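Local coordinates for protein glycosyl hydrolase (Rhizobium leguminosarum bv. trifolii, PDB 5NDX) that probably hydrolyses O-glycosidic bonds as a family 39 glycoside hydrolase, being a bacterial orthologue of human alpha-L-iduronidase, at residues 4-10 / 425-431; 55-59 / 140-145; 358-362 / 486-492. The protein carries 2 engineered substitutions. Residue numbers count along the deposited sequence, not the author numbering.

Overall arrangement
The contacts lie in different parts of a protein built of a (β/α)8 barrel and added β-structure. Interaction 2 ties the second and fourth barrel strands, at the ligand sites. Interaction 1 belongs to the large mixed sheet, its centre about 41 Å from that of interaction 2. Interaction 3 joins a two-stranded sheet to helix 480-489, which leads into an edge strand of that mixed sheet; its centre is about 32 and 29 Å from the centres of interactions 1 and 2. Along the chain, interaction 2 closes before interaction 3 opens; interactions 1 and 3 alternate. Interaction 2 falls between strands 4-10 and 422-431 in sequence: strand 4-10 precedes the barrel but pairs with strands following it.

Interaction 1: 4-10 / 425-431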
loop_
_atom_site.group_PDB
_atom_site.type_symbol
_atom_site.label_atom_id
_atom_site.label_comp_id
_atom_site.label_asym_id
_atom_site.label_seq_id
_atom_site.Cartn_x
_atom_site.Cartn_y
_atom_site.Cartn_z
ATOM N N ARG A 4 -0.955 -27.891 -16.595
ATOM C CA ARG A 4 -2.294 -27.320 -16.705
ATOM C C ARG A 4 -3.084 -27.613 -15.465
ATOM O O ARG A 4 -3.123 -28.726 -15.038
ATOM C CB ARG A 4 -3.059 -27.807 -17.935
ATOM C CG ARG A 4 -4.461 -27.232 -17.988
ATOM C CD ARG A 4 -5.014 -27.437 -19.351
ATOM N NE ARG A 4 -6.432 -27.136 -19.578
ATOM C CZ ARG A 4 -7.436 -28.009 -19.512
ATOM N NH1 ARG A 4 -7.288 -29.258 -19.083
ATOM N NH2 ARG A 4 -8.630 -27.605 -19.873
ATOM N N THR A 5 -3.723 -26.613 -14.917
ATOM C CA THR A 5 -4.576 -26.793 -13.771
ATOM C C THR A 5 -5.985 -26.310 -14.057
ATOM O O THR A 5 -6.152 -25.195 -14.557
ATOM C CB THR A 5 -4.018 -26.043 -12.538
ATOM O OG1 THR A 5 -2.686 -26.490 -12.273
ATOM C CG2 THR A 5 -4.888 -26.340 -11.317
ATOM N N ARG A 6 -6.984 -27.131 -13.739
ATOM C CA ARG A 6 -8.398 -26.715 -13.826
ATOM C C ARG A 6 -8.751 -26.211 -12.439
ATOM O O ARG A 6 -8.543 -26.921 -11.455
ATOM C CB ARG A 6 -9.369 -27.843 -14.323
ATOM C CG ARG A 6 -9.075 -28.413 -15.738
ATOM C CD ARG A 6 -9.983 -29.577 -16.309
ATOM N NE ARG A 6 -11.407 -29.175 -16.279
ATOM C CZ ARG A 6 -12.265 -29.015 -17.314
ATOM N NH1 ARG A 6 -11.966 -29.271 -18.611
ATOM N NH2 ARG A 6 -13.502 -28.608 -17.029
ATOM N N ILE A 7 -9.180 -24.949 -12.337
ATOM C CA ILE A 7 -9.581 -24.357 -11.057
ATOM C C ILE A 7 -11.071 -23.996 -11.140
ATOM O O ILE A 7 -11.468 -23.309 -12.075
ATOM C CB ILE A 7 -8.752 -23.121 -10.769
ATOM C CG1 ILE A 7 -7.256 -23.471 -10.724
ATOM C CG2 ILE A 7 -9.104 -22.510 -9.429
ATOM C CD1 ILE A 7 -6.376 -22.263 -10.439
ATOM N N ASN A 8 -11.874 -24.486 -10.193
ATOM C CA ASN A 8 -13.263 -24.131 -10.072
ATOM C C ASN A 8 -13.440 -23.352 -8.789
ATOM O O ASN A 8 -13.090 -23.820 -7.692
ATOM C CB ASN A 8 -14.240 -25.336 -10.062
ATOM C CG ASN A 8 -15.714 -24.857 -9.882
ATOM O OD1 ASN A 8 -16.368 -24.371 -10.815
ATOM N ND2 ASN A 8 -16.198 -24.902 -8.639
ATOM N N VAL A 9 -14.001 -22.164 -8.935
ATOM C CA VAL A 9 -14.338 -21.308 -7.823
ATOM C C VAL A 9 -15.862 -21.281 -7.726
ATOM O O VAL A 9 -16.543 -20.900 -8.695
ATOM C CB VAL A 9 -13.833 -19.898 -8.056
ATOM C CG1 VAL A 9 -14.301 -18.956 -6.975
ATOM C CG2 VAL A 9 -12.295 -19.874 -8.091
ATOM N N ASP A 10 -16.383 -21.658 -6.569
ATOM C CA ASP A 10 -17.828 -21.660 -6.392
ATOM C C ASP A 10 -18.298 -20.467 -5.593
ATOM O O ASP A 10 -18.184 -20.425 -4.386
ATOM C CB ASP A 10 -18.296 -22.982 -5.781
ATOM C CG ASP A 10 -19.851 -23.081 -5.690
ATOM O OD1 ASP A 10 -20.628 -22.131 -5.999
ATOM O OD2 ASP A 10 -20.251 -24.175 -5.301
ATOM N N ALA A 425 -0.574 -23.292 -17.592
ATOM C CA ALA A 425 -1.898 -23.085 -18.141
ATOM C C ALA A 425 -2.935 -23.277 -17.038
ATOM O O ALA A 425 -2.837 -24.241 -16.269
ATOM C CB ALA A 425 -2.110 -24.063 -19.271
ATOM N N VAL A 426 -3.893 -22.347 -16.949
ATOM C CA VAL A 426 -5.007 -22.475 -16.041
ATOM C C VAL A 426 -6.312 -22.336 -16.823
ATOM O O VAL A 426 -6.489 -21.395 -17.654
ATOM C CB VAL A 426 -4.953 -21.431 -14.905
ATOM C CG1 VAL A 426 -6.199 -21.411 -14.065
ATOM C CG2 VAL A 426 -3.736 -21.677 -14.022
ATOM N N ARG A 427 -7.213 -23.285 -16.580
ATOM C CA ARG A 427 -8.599 -23.149 -17.023
ATOM C C ARG A 427 -9.365 -22.773 -15.774
ATOM O O ARG A 427 -9.434 -23.564 -14.834
ATOM C CB ARG A 427 -9.174 -24.412 -17.607
ATOM C CG ARG A 427 -10.637 -24.279 -18.073
ATOM C CD ARG A 427 -11.252 -25.624 -18.477
ATOM N NE ARG A 427 -12.656 -25.406 -18.798
ATOM C CZ ARG A 427 -13.148 -25.111 -20.006
ATOM N NH1 ARG A 427 -12.406 -25.016 -21.108
ATOM N NH2 ARG A 427 -14.440 -24.897 -20.109
ATOM N N LEU A 428 -9.894 -21.556 -15.760
ATOM C CA LEU A 428 -10.579 -21.039 -14.592
ATOM C C LEU A 428 -12.070 -21.095 -14.867
ATOM O O LEU A 428 -12.532 -20.538 -15.850
ATOM C CB LEU A 428 -10.166 -19.602 -14.324
ATOM C CG LEU A 428 -10.888 -18.880 -13.173
ATOM C CD1 LEU A 428 -10.521 -19.537 -11.861
ATOM C CD2 LEU A 428 -10.453 -17.423 -13.142
ATOM N N GLU A 429 -12.794 -21.743 -13.978
ATOM C CA GLU A 429 -14.248 -21.853 -14.026
ATOM C C GLU A 429 -14.816 -21.188 -12.781
ATOM O O GLU A 429 -14.324 -21.393 -11.691
ATOM C CB GLU A 429 -14.651 -23.335 -14.085
ATOM C CG GLU A 429 -14.156 -23.956 -15.392
ATOM C CD GLU A 429 -14.432 -25.441 -15.590
ATOM O OE1 GLU A 429 -15.143 -26.030 -14.762
ATOM O OE2 GLU A 429 -13.951 -26.020 -16.600
ATOM N N VAL A 430 -15.830 -20.371 -12.949
ATOM C CA VAL A 430 -16.501 -19.784 -11.807
ATOM C C VAL A 430 -17.974 -20.226 -11.931
ATOM O O VAL A 430 -18.608 -19.959 -12.938
ATOM C CB VAL A 430 -16.430 -18.260 -11.779
ATOM C CG1 VAL A 430 -17.159 -17.720 -10.544
ATOM C CG2 VAL A 430 -14.995 -17.772 -11.768
ATOM N N SER A 431 -18.483 -20.879 -10.902
ATOM C CA SER A 431 -19.871 -21.318 -10.864
ATOM C C SER A 431 -20.600 -20.688 -9.691
ATOM O O SER A 431 -20.035 -19.944 -8.907
ATOM C CB SER A 431 -19.918 -22.853 -10.755
ATOM O OG SER A 431 -19.307 -23.255 -9.560
HETATM O O HOH W 1 -9.585 -25.296 -21.632
#
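A425 O accepts a hydrogen bond from T5 N (2.9 Å). V426 lies on the buried face of the sheet, where its CG1 meets I7 CD1 at 3.7 Å. On the other face, R427 N hydrogen-bonds to T5 O (3.0 Å) and R427 O to I7 N (2.9 Å). Its extended side chain forms a salt bridge to E429, NE to OE2 (2.6 Å), while a water joins its NH1 (2.9 Å) to R4 NH2 (3.1 Å). This is a regular parallel ladder, its axes 4.7 Å apart: strand 4-10 sits in the mixed sheet between this partner and strand 378-385. L428 returns to the apolar face, its CD1 4.1 Å from I7 CG2 and 4.2 Å from V9 CG2. E429 N donates to I7 O (2.8 Å) and its O accepts from V9 N (2.9 Å). Its OE2 also pairs with R6 NH2 (2.7 Å), so in this salt-bridge network one carboxylate oxygen offsets the closeness of two like charges (R6 NH2 to R427 NE, 3.8 Å). V430 packs beside V9, and on toward I409. S431 N donates to V9 O (2.9 Å), and its OG makes a weak hydrogen bond to N8 OD1 (3.4 Å).

Interaction 2: 55-59 / 140-145. With 8U8 ((2~{R},3~{S},4~{S},5~{R},6~{S})-6-(4-methyl-2-oxidanylidene-chromen-7-yl)oxy-3,4,5-tris(oxidanyl)oxane-2-carboxylic acid), chain N; 8U8 ((2~{R},3~{S},4~{S},5~{R},6~{S})-6-(4-methyl-2-oxidanylidene-chromen-7-yl)oxy-3,4,5-tris(oxidanyl)oxane-2-carboxylic acid), chain M.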
loop_
_atom_site.group_PDB
_atom_site.type_symbol
_atom_site.label_atom_id
_atom_site.label_comp_id
_atom_site.label_asym_id
_atom_site.label_seq_id
_atom_site.Cartn_x
_atom_site.Cartn_y
_atom_site.Cartn_z
ATOM N N PHE A 55 -3.538 3.345 5.389
ATOM C CA PHE A 55 -2.649 3.822 6.444
ATOM C C PHE A 55 -1.254 4.138 5.939
ATOM O O PHE A 55 -0.727 3.413 5.092
ATOM C CB PHE A 55 -2.581 2.800 7.581
ATOM C CG PHE A 55 -3.907 2.574 8.264
ATOM C CD1 PHE A 55 -4.345 3.454 9.247
ATOM C CD2 PHE A 55 -4.692 1.540 7.918
ATOM C CE1 PHE A 55 -5.577 3.285 9.858
ATOM C CE2 PHE A 55 -5.937 1.344 8.526
ATOM C CZ PHE A 55 -6.378 2.230 9.515
ATOM N N LEU A 56 -0.680 5.234 6.433
ATOM C CA LEU A 56 0.712 5.576 6.219
ATOM C C LEU A 56 1.435 5.542 7.546
ATOM O O LEU A 56 0.978 6.179 8.506
ATOM C CB LEU A 56 0.840 6.987 5.687
ATOM C CG LEU A 56 0.445 7.316 4.296
ATOM C CD1 LEU A 56 0.840 8.753 4.002
ATOM C CD2 LEU A 56 1.130 6.373 3.305
ATOM N N ARG A 57 2.545 4.843 7.586
ATOM C CA ARG A 57 3.355 4.680 8.776
ATOM C C ARG A 57 4.631 5.479 8.517
ATOM O O ARG A 57 5.550 5.019 7.827
ATOM C CB ARG A 57 3.656 3.224 9.045
ATOM C CG ARG A 57 4.529 2.971 10.270
ATOM C CD ARG A 57 4.494 1.506 10.726
ATOM N NE ARG A 57 5.847 1.043 10.906
ATOM C CZ ARG A 57 6.527 1.001 12.033
ATOM N NH1 ARG A 57 5.996 1.361 13.168
ATOM N NH2 ARG A 57 7.763 0.599 12.015
ATOM N N VAL A 58 4.638 6.716 8.977
ATOM C CA VAL A 58 5.735 7.637 8.661
ATOM C C VAL A 58 6.599 7.881 9.921
ATOM O O VAL A 58 6.060 8.328 10.965
ATOM C CB VAL A 58 5.191 8.976 8.140
ATOM C CG1 VAL A 58 6.331 9.934 7.876
ATOM C CG2 VAL A 58 4.323 8.794 6.879
ATOM N N HIS A 59 7.911 7.638 9.799
ATOM C CA HIS A 59 8.846 7.763 10.925
ATOM C C HIS A 59 9.133 9.213 11.303
ATOM O O HIS A 59 9.262 10.076 10.427
ATOM C CB HIS A 59 10.231 7.166 10.599
ATOM C CG HIS A 59 10.315 5.678 10.611
ATOM N ND1 HIS A 59 9.353 4.865 11.171
ATOM C CD2 HIS A 59 11.318 4.851 10.206
ATOM C CE1 HIS A 59 9.730 3.601 11.075
ATOM N NE2 HIS A 59 10.915 3.566 10.481
ATOM N N TYR A 140 -4.320 4.506 14.363
ATOM C CA TYR A 140 -3.639 3.614 15.313
ATOM C C TYR A 140 -2.374 4.318 15.750
ATOM O O TYR A 140 -1.732 4.954 14.947
ATOM C CB TYR A 140 -3.342 2.225 14.727
ATOM C CG TYR A 140 -4.600 1.481 14.402
ATOM C CD1 TYR A 140 -5.263 1.698 13.212
ATOM C CD2 TYR A 140 -5.170 0.609 15.317
ATOM C CE1 TYR A 140 -6.480 1.063 12.942
ATOM C CE2 TYR A 140 -6.375 -0.069 15.041
ATOM C CZ TYR A 140 -7.049 0.182 13.877
ATOM O OH TYR A 140 -8.264 -0.483 13.610
ATOM N N PHE A 141 -2.051 4.216 17.039
ATOM C CA PHE A 141 -0.838 4.783 17.599
ATOM C C PHE A 141 0.077 3.660 17.976
ATOM O O PHE A 141 -0.384 2.629 18.452
ATOM C CB PHE A 141 -1.145 5.627 18.834
ATOM C CG PHE A 141 -1.923 6.846 18.510
ATOM C CD1 PHE A 141 -1.258 8.013 18.136
ATOM C CD2 PHE A 141 -3.302 6.795 18.448
ATOM C CE1 PHE A 141 -1.977 9.150 17.784
ATOM C CE2 PHE A 141 -4.030 7.913 18.067
ATOM C CZ PHE A 141 -3.360 9.087 17.745
ATOM N N GLU A 142 1.366 3.885 17.763
ATOM C CA GLU A 142 2.394 2.870 17.971
ATOM C C GLU A 142 3.581 3.440 18.697
ATOM O O GLU A 142 3.901 4.624 18.556
ATOM C CB GLU A 142 2.939 2.352 16.615
ATOM C CG GLU A 142 3.504 0.965 16.735
ATOM C CD GLU A 142 4.090 0.425 15.445
ATOM O OE1 GLU A 142 4.393 1.231 14.567
ATOM O OE2 GLU A 142 4.274 -0.794 15.335
ATOM N N THR A 143 4.272 2.578 19.409
ATOM C CA THR A 143 5.595 2.930 19.930
ATOM C C THR A 143 6.588 3.242 18.815
ATOM O O THR A 143 6.457 2.810 17.652
ATOM C CB THR A 143 6.293 1.767 20.631
ATOM O OG1 THR A 143 6.383 0.679 19.689
ATOM C CG2 THR A 143 5.573 1.365 21.863
ATOM N N THR A 144 7.608 3.957 19.258
ATOM C CA THR A 144 8.715 4.437 18.472
ATOM C C THR A 144 9.363 3.228 17.917
ATOM O O THR A 144 9.503 2.176 18.581
ATOM C CB THR A 144 9.743 5.266 19.357
ATOM O OG1 THR A 144 10.457 6.232 18.576
ATOM C CG2 THR A 144 10.729 4.353 20.104
ATOM N N ASN A 145 9.815 3.430 16.704
ATOM C CA ASN A 145 10.277 2.364 15.859
ATOM C C ASN A 145 11.512 1.680 16.478
ATOM O O ASN A 145 12.253 2.273 17.315
ATOM C CB ASN A 145 10.600 2.920 14.471
ATOM C CG ASN A 145 10.940 1.831 13.476
ATOM O OD1 ASN A 145 10.145 0.890 13.258
ATOM N ND2 ASN A 145 12.159 1.917 12.902
HETATM C C15 8U8 N . -2.218 -1.370 13.888
HETATM C C13 8U8 N . -3.443 -2.039 13.847
HETATM C C14 8U8 N . -3.903 -2.720 14.967
HETATM C C16 8U8 N . -5.154 -3.319 14.953
HETATM O O9 8U8 N . -5.520 -3.961 15.929
HETATM O O8 8U8 N . -5.909 -3.313 13.822
HETATM C C11 8U8 N . -5.502 -2.615 12.741
HETATM C C10 8U8 N . -6.382 -2.586 11.689
HETATM C C12 8U8 N . -4.270 -1.975 12.721
HETATM C C7 8U8 N . -3.936 -1.265 11.568
HETATM C C8 8U8 N . -4.821 -1.241 10.496
HETATM C C9 8U8 N . -6.057 -1.890 10.544
HETATM O O2 8U8 N . -6.900 -1.819 9.464
HETATM C C5 8U8 N . -8.316 -2.076 9.660
HETATM O O1 8U8 N . -8.370 -3.505 9.501
HETATM C C1 8U8 N . -9.668 -4.142 9.488
HETATM C C6 8U8 N . -10.402 -3.986 10.867
HETATM O O7 8U8 N . -9.721 -3.809 11.897
HETATM O O6 8U8 N . -11.642 -3.985 10.840
HETATM C C2 8U8 N . -10.445 -3.500 8.342
HETATM O O5 8U8 N . -11.778 -4.076 8.188
HETATM C C3 8U8 N . -10.532 -1.971 8.553
HETATM O O4 8U8 N . -11.176 -1.422 7.433
HETATM C C4 8U8 N . -9.126 -1.374 8.626
HETATM O O3 8U8 N . -9.161 0.023 8.928
HETATM C C15 8U8 M . 20.067 -1.348 12.053
HETATM C C13 8U8 M . 19.112 -2.390 12.021
HETATM C C14 8U8 M . 19.378 -3.561 12.736
HETATM C C16 8U8 M . 18.443 -4.599 12.763
HETATM O O9 8U8 M . 18.761 -5.611 13.386
HETATM O O8 8U8 M . 17.248 -4.506 12.077
HETATM C C11 8U8 M . 16.904 -3.327 11.461
HETATM C C10 8U8 M . 15.631 -3.211 10.892
HETATM C C12 8U8 M . 17.840 -2.258 11.415
HETATM C C7 8U8 M . 17.429 -1.060 10.801
HETATM C C8 8U8 M . 16.153 -0.946 10.237
HETATM C C9 8U8 M . 15.248 -2.020 10.266
HETATM O O2 8U8 M . 13.967 -1.943 9.755
HETATM C C5 8U8 M . 13.555 -1.026 8.668
HETATM O O1 8U8 M . 14.506 -1.125 7.597
HETATM C C1 8U8 M . 14.514 -0.137 6.640
HETATM C C6 8U8 M . 14.748 -0.877 5.450
HETATM O O7 8U8 M . 15.291 -0.268 4.536
HETATM O O6 8U8 M . 14.359 -2.031 5.446
HETATM C C2 8U8 M . 13.174 0.623 6.397
HETATM O O5 8U8 M . 12.296 -0.220 5.622
HETATM C C3 8U8 M . 12.487 1.139 7.736
HETATM O O4 8U8 M . 12.517 2.524 7.774
HETATM C C4 8U8 M . 13.169 0.539 9.006
HETATM O O3 8U8 M . 12.277 0.780 10.169
#
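F55 lays one ring face against the coumarin of the chain N 8U8, its CE2 3.4 Å from ligand C8. The same coumarin lies over a face of Y140, with Y140 CZ 3.4 Å from ligand C11. The two protein rings form an offset edge-to-face pair: the edge of Y140 meets the face of F55, centroids 5.5 Å apart and planes at 70°, with F55 CZ 3.6 Å from Y140 CE1. Both sit on strands of the (β/α)8 barrel, the second and fourth, with strand 91-95 running between them.

Farther along, R57 and E142 point toward each other across the barrel and pair, although R57 NH1 and E142 OE1 are modelled too close at 2.1 Å for their exact positions to be trusted. R57 NH2 donates to N145 OD1 (2.7 Å), and E95, D264 and E265 add further carboxylates around the guanidinium. N145, poorly ordered, precedes Q146, which occupies the position predicted for the proton donor and is changed in this structure. In the second 8U8, chain M, O3 accepts from H59 NE2 (3.1 Å) and N145 ND2 (3.0 Å); the latter bond is as in other clan GH-A enzymes, where the asparagine before the acid/base meets the sugar 2-hydroxyl. With H59 ND1 bonded to E95 as well, the chemistry is consistent with an imidazole protonated on both nitrogens.

Interaction 3: 358-362 / 486-492; sequences FDIIK and LRRAQEP
Residues 358-362 are an extended strand; 486-489 are helical, continuing a helix that begins earlier, and E491 (phi/psi -85/139) and P492 are extended. The nearest CA pairs are I361 with R487 (6.7 Å) and K362 with Q490 (5.6 Å). Two salt bridges join the segments. R487 (chi1 m, then t, t) brings NH2 to 2.9 Å and NH1 to 3.3 Å from D359 OD1, NH2 also making a weak hydrogen bond to I360 O (3.4 Å). K362 (m, t, p, t) places NZ 2.8 Å from E491 OE1; E370 is its second carboxylate partner. Apolar contact comes from I361 (m, m), whose CD1 is 3.9 Å from L486 CB and lies over one face of the R487 guanidinium. One water bridges I360 O (2.7 Å) and R487 NE (2.8 Å); another bridges K362 O and Q490 O, 2.8 Å from each. This buried interface sets the two-stranded antiparallel sheet 326-330/358-362, which follows the (β/α)8 barrel strands, against the helix leading into edge strand 493-503 of the mixed β-sheet.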
loop_
_atom_site.group_PDB
_atom_site.type_symbol
_atom_site.label_atom_id
_atom_site.label_comp_id
_atom_site.label_asym_id
_atom_site.label_seq_id
_atom_site.Cartn_x
_atom_site.Cartn_y
_atom_site.Cartn_z
ATOM N N PHE A 358 10.198 17.198 -11.975
ATOM C CA PHE A 358 10.299 15.744 -11.833
ATOM C C PHE A 358 9.139 15.079 -12.490
ATOM O O PHE A 358 8.092 15.696 -12.684
ATOM C CB PHE A 358 10.366 15.285 -10.347
ATOM C CG PHE A 358 9.073 15.489 -9.599
ATOM C CD1 PHE A 358 8.730 16.754 -9.100
ATOM C CD2 PHE A 358 8.168 14.448 -9.433
ATOM C CE1 PHE A 358 7.509 16.958 -8.466
ATOM C CE2 PHE A 358 6.968 14.651 -8.805
ATOM C CZ PHE A 358 6.637 15.900 -8.310
ATOM N N ASP A 359 9.347 13.809 -12.806
ATOM C CA ASP A 359 8.313 12.900 -13.211
ATOM C C ASP A 359 8.467 11.632 -12.383
ATOM O O ASP A 359 9.601 11.158 -12.131
ATOM C CB ASP A 359 8.417 12.609 -14.697
ATOM C CG ASP A 359 7.845 13.733 -15.557
ATOM O OD1 ASP A 359 6.614 13.803 -15.676
ATOM O OD2 ASP A 359 8.625 14.543 -16.107
ATOM N N ILE A 360 7.326 11.063 -12.019
ATOM C CA ILE A 360 7.286 9.769 -11.364
ATOM C C ILE A 360 6.426 8.800 -12.157
ATOM O O ILE A 360 5.363 9.154 -12.675
ATOM C CB ILE A 360 6.782 9.821 -9.908
ATOM C CG1 ILE A 360 5.463 10.568 -9.768
ATOM C CG2 ILE A 360 7.874 10.422 -9.059
ATOM C CD1 ILE A 360 4.955 10.619 -8.343
ATOM N N ILE A 361 6.940 7.567 -12.254
ATOM C CA ILE A 361 6.292 6.504 -12.925
ATOM C C ILE A 361 5.978 5.373 -11.921
ATOM O O ILE A 361 6.841 4.957 -11.160
ATOM C CB ILE A 361 7.182 5.995 -14.057
ATOM C CG1 ILE A 361 7.451 7.073 -15.106
ATOM C CG2 ILE A 361 6.567 4.796 -14.730
ATOM C CD1 ILE A 361 6.231 7.579 -15.874
ATOM N N LYS A 362 4.750 4.901 -11.916
ATOM C CA LYS A 362 4.313 3.755 -11.078
ATOM C C LYS A 362 5.010 2.469 -11.336
ATOM O O LYS A 362 5.173 2.049 -12.463
ATOM C CB LYS A 362 2.819 3.464 -11.274
ATOM C CG LYS A 362 1.976 4.451 -10.588
ATOM C CD LYS A 362 0.465 4.556 -10.927
ATOM C CE LYS A 362 -0.272 3.327 -11.264
ATOM N NZ LYS A 362 -1.783 3.601 -11.294
ATOM N N LEU A 486 5.484 5.413 -21.195
ATOM C CA LEU A 486 5.623 4.818 -19.868
ATOM C C LEU A 486 4.361 4.920 -19.059
ATOM O O LEU A 486 3.982 3.963 -18.363
ATOM C CB LEU A 486 6.789 5.444 -19.065
ATOM C CG LEU A 486 8.202 5.271 -19.634
ATOM C CD1 LEU A 486 9.196 5.865 -18.677
ATOM C CD2 LEU A 486 8.620 3.842 -19.939
ATOM N N ARG A 487 3.690 6.062 -19.133
ATOM C CA ARG A 487 2.455 6.248 -18.393
ATOM C C ARG A 487 1.279 5.389 -18.947
ATOM O O ARG A 487 0.323 5.100 -18.195
ATOM C CB ARG A 487 2.057 7.746 -18.325
ATOM C CG ARG A 487 3.031 8.553 -17.502
ATOM C CD ARG A 487 2.481 9.887 -17.073
ATOM N NE ARG A 487 3.210 10.406 -15.921
ATOM C CZ ARG A 487 4.201 11.272 -16.013
ATOM N NH1 ARG A 487 4.561 11.768 -17.192
ATOM N NH2 ARG A 487 4.838 11.648 -14.924
ATOM N N ARG A 488 1.299 5.027 -20.227
ATOM C CA ARG A 488 0.339 4.020 -20.741
ATOM C C ARG A 488 0.646 2.646 -20.121
ATOM O O ARG A 488 -0.262 1.951 -19.634
ATOM C CB ARG A 488 0.368 3.941 -22.265
ATOM C CG ARG A 488 -0.561 2.922 -22.969
ATOM C CD ARG A 488 -0.394 2.888 -24.520
ATOM N NE ARG A 488 0.159 4.170 -25.100
ATOM C CZ ARG A 488 1.376 4.379 -25.702
ATOM N NH1 ARG A 488 2.283 3.393 -25.899
ATOM N NH2 ARG A 488 1.707 5.624 -26.128
ATOM N N ALA A 489 1.929 2.294 -20.102
ATOM C CA ALA A 489 2.371 1.016 -19.593
ATOM C C ALA A 489 2.251 0.888 -18.096
ATOM O O ALA A 489 2.151 -0.253 -17.615
ATOM C CB ALA A 489 3.824 0.713 -20.015
ATOM N N GLN A 490 2.203 2.000 -17.354
ATOM C CA GLN A 490 2.263 1.919 -15.905
ATOM C C GLN A 490 0.945 1.517 -15.275
ATOM O O GLN A 490 0.937 1.123 -14.110
ATOM C CB GLN A 490 2.675 3.248 -15.259
ATOM C CG GLN A 490 1.549 4.298 -15.128
ATOM C CD GLN A 490 1.989 5.638 -14.571
ATOM O OE1 GLN A 490 1.142 6.564 -14.355
ATOM N NE2 GLN A 490 3.243 5.791 -14.322
ATOM N N GLU A 491 -0.150 1.628 -16.032
ATOM C CA GLU A 491 -1.483 1.376 -15.494
ATOM C C GLU A 491 -1.840 -0.108 -15.525
ATOM O O GLU A 491 -1.565 -0.787 -16.517
ATOM C CB GLU A 491 -2.565 2.153 -16.271
ATOM C CG GLU A 491 -2.407 3.687 -16.302
ATOM C CD GLU A 491 -2.255 4.353 -14.941
ATOM O OE1 GLU A 491 -2.689 3.765 -13.902
ATOM O OE2 GLU A 491 -1.725 5.519 -14.917
ATOM N N PRO A 492 -2.478 -0.608 -14.454
ATOM C CA PRO A 492 -2.918 -2.029 -14.445
ATOM C C PRO A 492 -3.662 -2.318 -15.745
ATOM O O PRO A 492 -4.648 -1.648 -16.085
ATOM C CB PRO A 492 -3.850 -2.087 -13.249
ATOM C CG PRO A 492 -3.275 -1.097 -12.313
ATOM C CD PRO A 492 -2.752 0.041 -13.169
HETATM O O HOH W 2 2.734 9.196 -13.463
HETATM O O HOH W 3 3.380 0.081 -13.219
#